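Local coordinates for galactose-1-phosphate uridylyltransferase (Bacillus cereus, PDB 4QVU) that is of unknown function but has a HIT-like fold, binds zinc and may act as a hexose-1-phosphate uridylyltransferase, at the interface of chains A and B. Sequence-based numbering; all coordinates share one arbitrary frame. Chains: chain A/B, Uncharacterized protein.

The four contacts belong to one two-fold symmetric interface. Contact 1 and contact 3 lie about 8 Å apart between the centres of their C-alpha atoms, and A:Val230 serves both. Contact 2 and contact 4 form a second cluster, centres about 6 Å apart, sharing A:Ile106, A:Tyr134 and B:Tyr232. The clusters are 24 to 28 Å apart between centres and lie at places related by the two-fold, since helix 227-232 of each chain meets the strands of the other. This exchange suggests that the pair is a dimer within the deposited four-chain assembly, though the structure alone does not show the state in solution.

Contact 1: the interface of chains A and B. Residues chain A 166, 229-230, 233; chain B 163-164.
A:Val230 and A:Tyr229, from helix 227-232 of this HIT-like DUF4931 protein, meet B:Ile164 in a loop of the other chain. B:Ile164 is the central side chain and divides at CB. Its CG2 methyl points toward A:Phe166, approaching the far tip of the phenyl ring, with CZ 4.0 Å from CG2; the two side chains run at about a right angle. The other branch begins with CG1, set beside its own backbone N (chi1 -66°). B:Ile164 CG1, a methylene, lies 3.4 Å from A:Val230 O, a carbonyl near the end of the helix, and 3.7 Å from A:Val230 CA, so the backbone of the valine is met more closely than its methyls. Beyond CG1 the chain folds back (chi2 -56°) and carries the terminal CD1 methyl to the rim of the A:Tyr229 ring, 3.7 Å from CE2 and nearly as near to CD2. CD1 approaches from the same face that A:Lys233 CG covers from within chain A, so methyl and methylene share one side of the phenol.

A:Lys233 follows the helix in a left-handed backbone conformation. Its extended chain runs antiparallel to B:Ile163, with CG 3.9 Å from the CG2 methyl of that isoleucine. At the tip, the terminal amine nitrogen NZ makes a weak hydrogen bond of 3.3 Å to B:Ile163 O. B:Ile163 CG2 also faces A:Val230 O at 3.6 Å.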
# COMPACT_ATOMS: atom_id res chain seq x y z
N PHE A 166 1.80 -7.41 -6.62
CA PHE A 166 1.08 -8.35 -7.47
C PHE A 166 1.23 -9.76 -6.87
O PHE A 166 1.21 -9.88 -5.65
CB PHE A 166 1.55 -8.25 -8.93
CG PHE A 166 1.14 -6.94 -9.57
CD1 PHE A 166 -0.11 -6.80 -10.18
CD2 PHE A 166 1.99 -5.83 -9.54
CE1 PHE A 166 -0.49 -5.60 -10.77
CE2 PHE A 166 1.59 -4.61 -10.12
CZ PHE A 166 0.36 -4.51 -10.73
N TYR A 229 -6.74 -2.33 -16.11
CA TYR A 229 -6.41 -2.56 -14.72
C TYR A 229 -5.50 -1.43 -14.20
O TYR A 229 -5.73 -0.92 -13.11
CB TYR A 229 -5.75 -3.94 -14.50
CG TYR A 229 -5.63 -4.27 -13.03
CD1 TYR A 229 -6.70 -4.79 -12.32
CD2 TYR A 229 -4.48 -3.94 -12.31
CE1 TYR A 229 -6.63 -5.02 -10.95
CE2 TYR A 229 -4.40 -4.15 -10.94
CZ TYR A 229 -5.47 -4.71 -10.26
OH TYR A 229 -5.42 -4.95 -8.91
N VAL A 230 -4.47 -1.05 -14.99
CA VAL A 230 -3.52 0.01 -14.62
C VAL A 230 -4.25 1.33 -14.33
O VAL A 230 -4.00 1.94 -13.29
CB VAL A 230 -2.42 0.21 -15.69
CG1 VAL A 230 -1.66 1.52 -15.49
CG2 VAL A 230 -1.45 -0.96 -15.70
N LYS A 233 -8.41 -0.24 -12.51
CA LYS A 233 -8.52 -1.45 -11.68
C LYS A 233 -9.76 -2.30 -12.11
O LYS A 233 -10.52 -2.80 -11.27
CB LYS A 233 -8.56 -1.12 -10.17
CG LYS A 233 -7.16 -0.97 -9.59
CD LYS A 233 -7.19 -0.53 -8.16
CE LYS A 233 -5.83 -0.67 -7.53
NZ LYS A 233 -5.72 0.10 -6.26
N ILE B 163 -2.47 4.61 -8.36
CA ILE B 163 -3.38 3.48 -8.48
C ILE B 163 -2.59 2.17 -8.41
O ILE B 163 -3.01 1.26 -7.71
CB ILE B 163 -4.22 3.56 -9.78
CG1 ILE B 163 -4.96 4.92 -9.89
CG2 ILE B 163 -5.20 2.37 -9.90
CD1 ILE B 163 -5.78 5.16 -11.18
N ILE B 164 -1.45 2.08 -9.14
CA ILE B 164 -0.65 0.85 -9.26
C ILE B 164 0.59 0.88 -8.34
O ILE B 164 1.03 -0.19 -7.95
CB ILE B 164 -0.26 0.61 -10.74
CG1 ILE B 164 -1.51 0.31 -11.58
CG2 ILE B 164 0.76 -0.53 -10.92
CD1 ILE B 164 -2.44 -0.96 -11.06

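Contact 2: the interface of chains A and B. Residues chain A 106-108, 134, 207-209; chain B 227, 231-232.
Helix 227-232 of chain B lays B:Tyr232 across the neighbouring strands 104-111 and 203-211 of chain A, where A:Ile106, A:Phe207 and A:Tyr209 meet the phenol. B:Tyr232 CG stands beside its backbone N, anti to the carbonyl carbon (chi1 -51°), which directs the ring from the helix end toward these strands. The CD1 methyl of A:Ile106 lies over one face, 3.9 Å from the ring centroid and offset toward the rim. A:Tyr134 comes to that same side, its CD1 3.6 Å from B:Tyr232 CE1 and its ring turned 76° against the phenol. From the other side come A:Phe207, edge-to-face at 82°, and A:Tyr209, whose CE2 packs against B:Tyr232 CE1. Groups on both sides of the ring probably limit its rotation.

At the tip, B:Tyr232 OH donates to A:Phe208 O at 3.1 Å, and this oxygen sits at the phenol's edge, in plane. A:Leu107 O is also 3.1 Å from B:Tyr232 OH; since a phenol carries one hydrogen, the two carbonyls can only share it or take it in turn. The A:Tyr209 hydroxyl OH returns a bond of 2.7 Å to B:Gly231 O. B:Gly231 CA rests 3.5 Å from the centroid of the A:Phe207 ring; a glycine, with no side chain beyond CA, can come this near. At the start of the helix, B:Pro227 CB touches A:Tyr108 CE2 at 3.6 Å. The receiving strands belong to the HIT-like fold of chain A, while the helix follows strand 214-222 of chain B.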
# COMPACT_ATOMS: atom_id res chain seq x y z
N ILE A 106 23.63 -11.56 -3.69
CA ILE A 106 22.33 -11.83 -4.28
C ILE A 106 22.42 -13.01 -5.24
O ILE A 106 23.36 -13.08 -6.03
CB ILE A 106 21.80 -10.56 -5.00
CG1 ILE A 106 21.26 -9.52 -4.00
CG2 ILE A 106 20.74 -10.92 -6.05
CD1 ILE A 106 20.76 -8.22 -4.63
N LEU A 107 21.42 -13.90 -5.17
CA LEU A 107 21.16 -15.03 -6.05
C LEU A 107 19.75 -14.86 -6.61
O LEU A 107 18.77 -14.79 -5.84
CB LEU A 107 21.36 -16.39 -5.34
CG LEU A 107 20.86 -17.67 -6.08
CD1 LEU A 107 21.62 -17.92 -7.37
CD2 LEU A 107 20.95 -18.87 -5.21
N TYR A 108 19.64 -14.73 -7.94
CA TYR A 108 18.35 -14.52 -8.59
C TYR A 108 18.39 -14.98 -10.06
O TYR A 108 19.47 -15.20 -10.62
CB TYR A 108 17.91 -13.03 -8.49
CG TYR A 108 18.54 -12.08 -9.48
CD1 TYR A 108 19.85 -11.62 -9.31
CD2 TYR A 108 17.81 -11.56 -10.55
CE1 TYR A 108 20.43 -10.74 -10.22
CE2 TYR A 108 18.38 -10.67 -11.46
CZ TYR A 108 19.69 -10.25 -11.28
OH TYR A 108 20.24 -9.37 -12.17
N TYR A 134 21.16 -6.70 0.76
CA TYR A 134 19.92 -6.90 0.00
C TYR A 134 18.68 -7.06 0.89
O TYR A 134 17.57 -6.91 0.38
CB TYR A 134 20.02 -8.11 -0.94
CG TYR A 134 20.07 -9.46 -0.27
CD1 TYR A 134 18.90 -10.15 0.05
CD2 TYR A 134 21.28 -10.11 -0.04
CE1 TYR A 134 18.93 -11.41 0.64
CE2 TYR A 134 21.33 -11.37 0.55
CZ TYR A 134 20.15 -12.02 0.88
OH TYR A 134 20.18 -13.26 1.46
N PHE A 207 13.92 -15.07 -6.80
CA PHE A 207 14.74 -14.28 -5.87
C PHE A 207 15.02 -15.12 -4.66
O PHE A 207 14.09 -15.69 -4.09
CB PHE A 207 14.10 -12.95 -5.47
CG PHE A 207 13.77 -12.06 -6.63
CD1 PHE A 207 14.77 -11.38 -7.32
CD2 PHE A 207 12.45 -11.88 -7.04
CE1 PHE A 207 14.47 -10.57 -8.40
CE2 PHE A 207 12.15 -11.06 -8.11
CZ PHE A 207 13.16 -10.41 -8.79
N PHE A 208 16.29 -15.22 -4.27
CA PHE A 208 16.66 -15.99 -3.10
C PHE A 208 17.07 -15.06 -1.99
O PHE A 208 17.64 -14.00 -2.23
CB PHE A 208 17.78 -16.99 -3.43
CG PHE A 208 17.33 -18.15 -4.28
CD1 PHE A 208 17.25 -18.04 -5.67
CD2 PHE A 208 17.02 -19.38 -3.69
CE1 PHE A 208 16.85 -19.13 -6.45
CE2 PHE A 208 16.63 -20.47 -4.48
CZ PHE A 208 16.55 -20.34 -5.86
N TYR A 209 16.74 -15.47 -0.75
CA TYR A 209 17.02 -14.73 0.48
C TYR A 209 17.47 -15.68 1.59
O TYR A 209 16.95 -16.80 1.69
CB TYR A 209 15.78 -13.94 0.97
CG TYR A 209 14.99 -13.21 -0.12
CD1 TYR A 209 14.09 -13.89 -0.93
CD2 TYR A 209 15.08 -11.82 -0.26
CE1 TYR A 209 13.38 -13.23 -1.92
CE2 TYR A 209 14.33 -11.14 -1.22
CZ TYR A 209 13.50 -11.86 -2.06
OH TYR A 209 12.75 -11.22 -3.02
N PRO B 227 14.93 -6.07 -12.08
CA PRO B 227 14.77 -7.24 -11.19
C PRO B 227 15.27 -7.00 -9.76
O PRO B 227 14.72 -7.57 -8.82
CB PRO B 227 15.61 -8.32 -11.86
CG PRO B 227 15.74 -7.89 -13.26
CD PRO B 227 15.77 -6.41 -13.24
N GLY B 231 12.61 -7.64 -6.60
CA GLY B 231 12.89 -8.57 -5.51
C GLY B 231 13.54 -8.01 -4.27
O GLY B 231 13.43 -8.62 -3.20
N TYR B 232 14.24 -6.87 -4.38
CA TYR B 232 14.97 -6.37 -3.22
C TYR B 232 14.82 -4.86 -2.99
O TYR B 232 15.45 -4.34 -2.07
CB TYR B 232 16.47 -6.68 -3.40
CG TYR B 232 16.77 -8.13 -3.74
CD1 TYR B 232 16.80 -9.11 -2.76
CD2 TYR B 232 17.04 -8.51 -5.05
CE1 TYR B 232 17.09 -10.44 -3.07
CE2 TYR B 232 17.34 -9.83 -5.38
CZ TYR B 232 17.35 -10.79 -4.38
OH TYR B 232 17.65 -12.10 -4.67

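Contact 3: the interface of chains A and B. Residues chain A 224-225, 227, 230-231; chain B 115, 205, 207, 220, 222.
Helix 227-232 of chain A and the loop just before it lie on strands 203-211 and 214-222 of chain B, beside the loop that holds B:Ser115; A:Val225 and A:Val230 meet B:Arg222 here. The arginine bends at chi2 and chi3 (-69° and -57°), and this curl brings its guanidinium up against the other chain. NH2 donates to the backbone oxygen A:Val225 O at 2.8 Å, with 162° at the hydrogen, and that oxygen lies close to the guanidinium plane at its edge. NH1 donates to the amide oxygen B:Asn205 OD1 at 2.7 Å within the same chain, so the asparagine acts as a second-shell residue that helps set the rotation of the guanidinium.

A:Val230 presents its two methyls to different neighbours. CG2 lies over one face of the guanidinium, 3.7 Å from B:Arg222 CZ and displaced toward the rim, while B:Ser115 CA approaches the opposite face. CG1 lies above the rim of the B:Phe207 ring, on the same side as A:Gly231 CA, 3.7 Å from CE2, and also touches B:Val220 CG1 at 4.1 Å. The CG2 methyl of B:Val220 stands at the edge of that phenyl ring, in its plane, and so supports it from within chain B. A:Gly231 CA itself sits over the centre of the ring. At the helix start, A:Pro227 turns its ring toward the B:Ser115 loop, and the tip CG sits 3.3 Å from B:Ser115 O.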
# COMPACT_ATOMS: atom_id res chain seq x y z
N VAL A 224 2.93 -7.94 -18.77
CA VAL A 224 2.52 -6.55 -19.01
C VAL A 224 1.09 -6.46 -18.47
O VAL A 224 0.21 -7.22 -18.89
CB VAL A 224 2.67 -6.10 -20.49
CG1 VAL A 224 2.11 -4.70 -20.71
CG2 VAL A 224 4.13 -6.17 -20.94
N VAL A 225 0.89 -5.63 -17.44
CA VAL A 225 -0.43 -5.47 -16.81
C VAL A 225 -1.39 -4.82 -17.83
O VAL A 225 -0.98 -3.95 -18.61
CB VAL A 225 -0.34 -4.65 -15.48
CG1 VAL A 225 -1.69 -4.61 -14.77
CG2 VAL A 225 0.73 -5.21 -14.55
N PRO A 227 -4.12 -2.50 -19.56
CA PRO A 227 -4.32 -1.05 -19.39
C PRO A 227 -5.58 -0.68 -18.60
O PRO A 227 -5.59 0.33 -17.91
CB PRO A 227 -4.44 -0.54 -20.82
CG PRO A 227 -3.81 -1.57 -21.65
CD PRO A 227 -4.08 -2.87 -20.98
N VAL A 230 -4.47 -1.05 -14.99
CA VAL A 230 -3.52 0.01 -14.62
C VAL A 230 -4.25 1.33 -14.33
O VAL A 230 -4.00 1.94 -13.29
CB VAL A 230 -2.42 0.21 -15.69
CG1 VAL A 230 -1.66 1.52 -15.49
CG2 VAL A 230 -1.45 -0.96 -15.70
N GLY A 231 -5.16 1.73 -15.22
CA GLY A 231 -5.86 3.00 -15.06
C GLY A 231 -7.18 2.97 -14.33
O GLY A 231 -7.61 4.01 -13.82
N SER B 115 2.88 -1.05 -22.94
CA SER B 115 1.63 -0.38 -22.55
C SER B 115 0.44 -1.34 -22.54
O SER B 115 -0.51 -1.14 -21.78
CB SER B 115 1.33 0.80 -23.47
OG SER B 115 1.22 0.41 -24.84
N ASN B 205 0.88 5.29 -21.02
CA ASN B 205 -0.57 5.23 -21.14
C ASN B 205 -1.19 6.55 -20.79
O ASN B 205 -0.69 7.26 -19.91
CB ASN B 205 -1.16 4.17 -20.21
CG ASN B 205 -0.98 2.73 -20.58
OD1 ASN B 205 -0.43 1.96 -19.81
ND2 ASN B 205 -1.56 2.29 -21.68
N PHE B 207 -4.94 7.95 -19.48
CA PHE B 207 -6.25 7.56 -18.96
C PHE B 207 -7.04 8.80 -18.68
O PHE B 207 -6.53 9.70 -18.02
CB PHE B 207 -6.17 6.67 -17.72
CG PHE B 207 -5.38 5.41 -17.91
CD1 PHE B 207 -5.90 4.34 -18.64
CD2 PHE B 207 -4.12 5.27 -17.35
CE1 PHE B 207 -5.16 3.19 -18.84
CE2 PHE B 207 -3.39 4.11 -17.53
CZ PHE B 207 -3.91 3.07 -18.28
N VAL B 220 0.76 7.77 -17.46
CA VAL B 220 1.46 6.72 -16.72
C VAL B 220 2.63 6.13 -17.54
O VAL B 220 2.37 5.41 -18.51
CB VAL B 220 0.46 5.58 -16.30
CG1 VAL B 220 1.14 4.54 -15.40
CG2 VAL B 220 -0.79 6.13 -15.63
N ARG B 222 5.30 3.42 -18.68
CA ARG B 222 5.27 1.97 -18.65
C ARG B 222 6.65 1.46 -19.05
O ARG B 222 7.21 1.87 -20.06
CB ARG B 222 4.15 1.43 -19.57
CG ARG B 222 2.72 1.86 -19.21
CD ARG B 222 2.14 1.27 -17.92
NE ARG B 222 2.15 -0.19 -17.92
CZ ARG B 222 1.15 -0.97 -18.33
NH1 ARG B 222 0.02 -0.43 -18.75
NH2 ARG B 222 1.27 -2.28 -18.31

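Contact 4: the interface of chains A and B. Residues chain A 106, 127, 129, 132, 134; chain B 228, 232, 234.
Strands 104-111 and 123-129 of chain A, with the loop that carries A:Val132 and A:Tyr134, meet the end of helix 227-232 and the segment after it in chain B; B:Ile234 touches A:Ile106, A:Val132 and A:Met129. The contacts across this patch are between carbon groups. B:Ile234 sends out one methyl, CD1, on a chain held straight at chi2 (173°), so that this terminal group travels as far as the side chain allows. It meets A:Ile106 CD1 tip to tip at 3.9 Å and A:Val132 CG1, also end-on, at 3.9 Å. The selenomethionine A:Met129 closes in with its terminal methyl CE, 4.0 Å from B:Ile234 CD1; a bend at chi3 (-57°) turns CE toward the isoleucine. The backbone supplies a further wall, since A:Tyr134 CA lies 4.1 Å from B:Ile234 CD1. Several groups of chain A thus surround this methyl.

A:Ile106 links this cluster to B:Tyr232, because the CD1 that meets B:Ile234 also covers that tyrosine's face. B:Leu228, one turn earlier on the helix, approaches A:Ile127 more loosely, CD1 to CD1 at 4.4 Å, while its carbonyl oxygen stands at the edge of the B:Tyr232 ring, in plane. In the HIT-like fold of chain A the patch joins two strands to the loop that follows strand 123-129, and the end of the chain B helix and the segment after it lie against them.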
# COMPACT_ATOMS: atom_id res chain seq x y z
N ILE A 106 23.63 -11.56 -3.69
CA ILE A 106 22.33 -11.83 -4.28
C ILE A 106 22.42 -13.01 -5.24
O ILE A 106 23.36 -13.08 -6.03
CB ILE A 106 21.80 -10.56 -5.00
CG1 ILE A 106 21.26 -9.52 -4.00
CG2 ILE A 106 20.74 -10.92 -6.05
CD1 ILE A 106 20.76 -8.22 -4.63
N ILE A 127 25.46 -11.90 -7.66
CA ILE A 127 26.07 -10.59 -7.57
C ILE A 127 26.52 -10.34 -6.13
O ILE A 127 25.69 -10.28 -5.22
CB ILE A 127 25.12 -9.46 -8.07
CG1 ILE A 127 24.58 -9.77 -9.49
CG2 ILE A 127 25.82 -8.08 -8.01
CD1 ILE A 127 23.44 -8.94 -9.91
N MSE A 129 27.96 -7.85 -3.45
CA MSE A 129 27.90 -6.40 -3.28
C MSE A 129 28.69 -5.98 -2.05
O MSE A 129 28.43 -6.46 -0.94
CB MSE A 129 26.44 -5.92 -3.19
CG MSE A 129 25.64 -6.30 -4.43
SE MSE A 129 23.84 -5.63 -4.41
CE MSE A 129 23.21 -6.45 -2.74
N VAL A 132 26.23 -3.00 -0.16
CA VAL A 132 24.77 -3.10 -0.09
C VAL A 132 24.36 -4.43 0.57
O VAL A 132 24.90 -5.49 0.25
CB VAL A 132 24.10 -2.94 -1.48
CG1 VAL A 132 22.57 -3.01 -1.39
CG2 VAL A 132 24.51 -1.63 -2.15
N TYR A 134 21.16 -6.70 0.76
CA TYR A 134 19.92 -6.90 0.00
C TYR A 134 18.68 -7.06 0.89
O TYR A 134 17.57 -6.91 0.38
CB TYR A 134 20.02 -8.11 -0.94
CG TYR A 134 20.07 -9.46 -0.27
CD1 TYR A 134 18.90 -10.15 0.05
CD2 TYR A 134 21.28 -10.11 -0.04
CE1 TYR A 134 18.93 -11.41 0.64
CE2 TYR A 134 21.33 -11.37 0.55
CZ TYR A 134 20.15 -12.02 0.88
OH TYR A 134 20.18 -13.26 1.46
N LEU B 228 16.30 -6.15 -9.60
CA LEU B 228 16.88 -5.83 -8.30
C LEU B 228 15.92 -5.00 -7.48
O LEU B 228 15.94 -5.09 -6.26
CB LEU B 228 18.23 -5.13 -8.45
CG LEU B 228 19.44 -6.04 -8.35
CD1 LEU B 228 19.39 -7.18 -9.36
CD2 LEU B 228 20.72 -5.26 -8.46
N TYR B 232 14.24 -6.87 -4.38
CA TYR B 232 14.97 -6.37 -3.22
C TYR B 232 14.82 -4.86 -2.99
O TYR B 232 15.45 -4.34 -2.07
CB TYR B 232 16.47 -6.68 -3.40
CG TYR B 232 16.77 -8.13 -3.74
CD1 TYR B 232 16.80 -9.11 -2.76
CD2 TYR B 232 17.04 -8.51 -5.05
CE1 TYR B 232 17.09 -10.44 -3.07
CE2 TYR B 232 17.34 -9.83 -5.38
CZ TYR B 232 17.35 -10.79 -4.38
OH TYR B 232 17.65 -12.10 -4.67
N ILE B 234 16.08 -2.42 -4.56
CA ILE B 234 17.39 -1.82 -4.80
C ILE B 234 17.22 -1.01 -6.08
O ILE B 234 17.14 -1.61 -7.16
CB ILE B 234 18.56 -2.86 -4.85
CG1 ILE B 234 18.73 -3.58 -3.49
CG2 ILE B 234 19.87 -2.16 -5.27
CD1 ILE B 234 19.70 -4.71 -3.45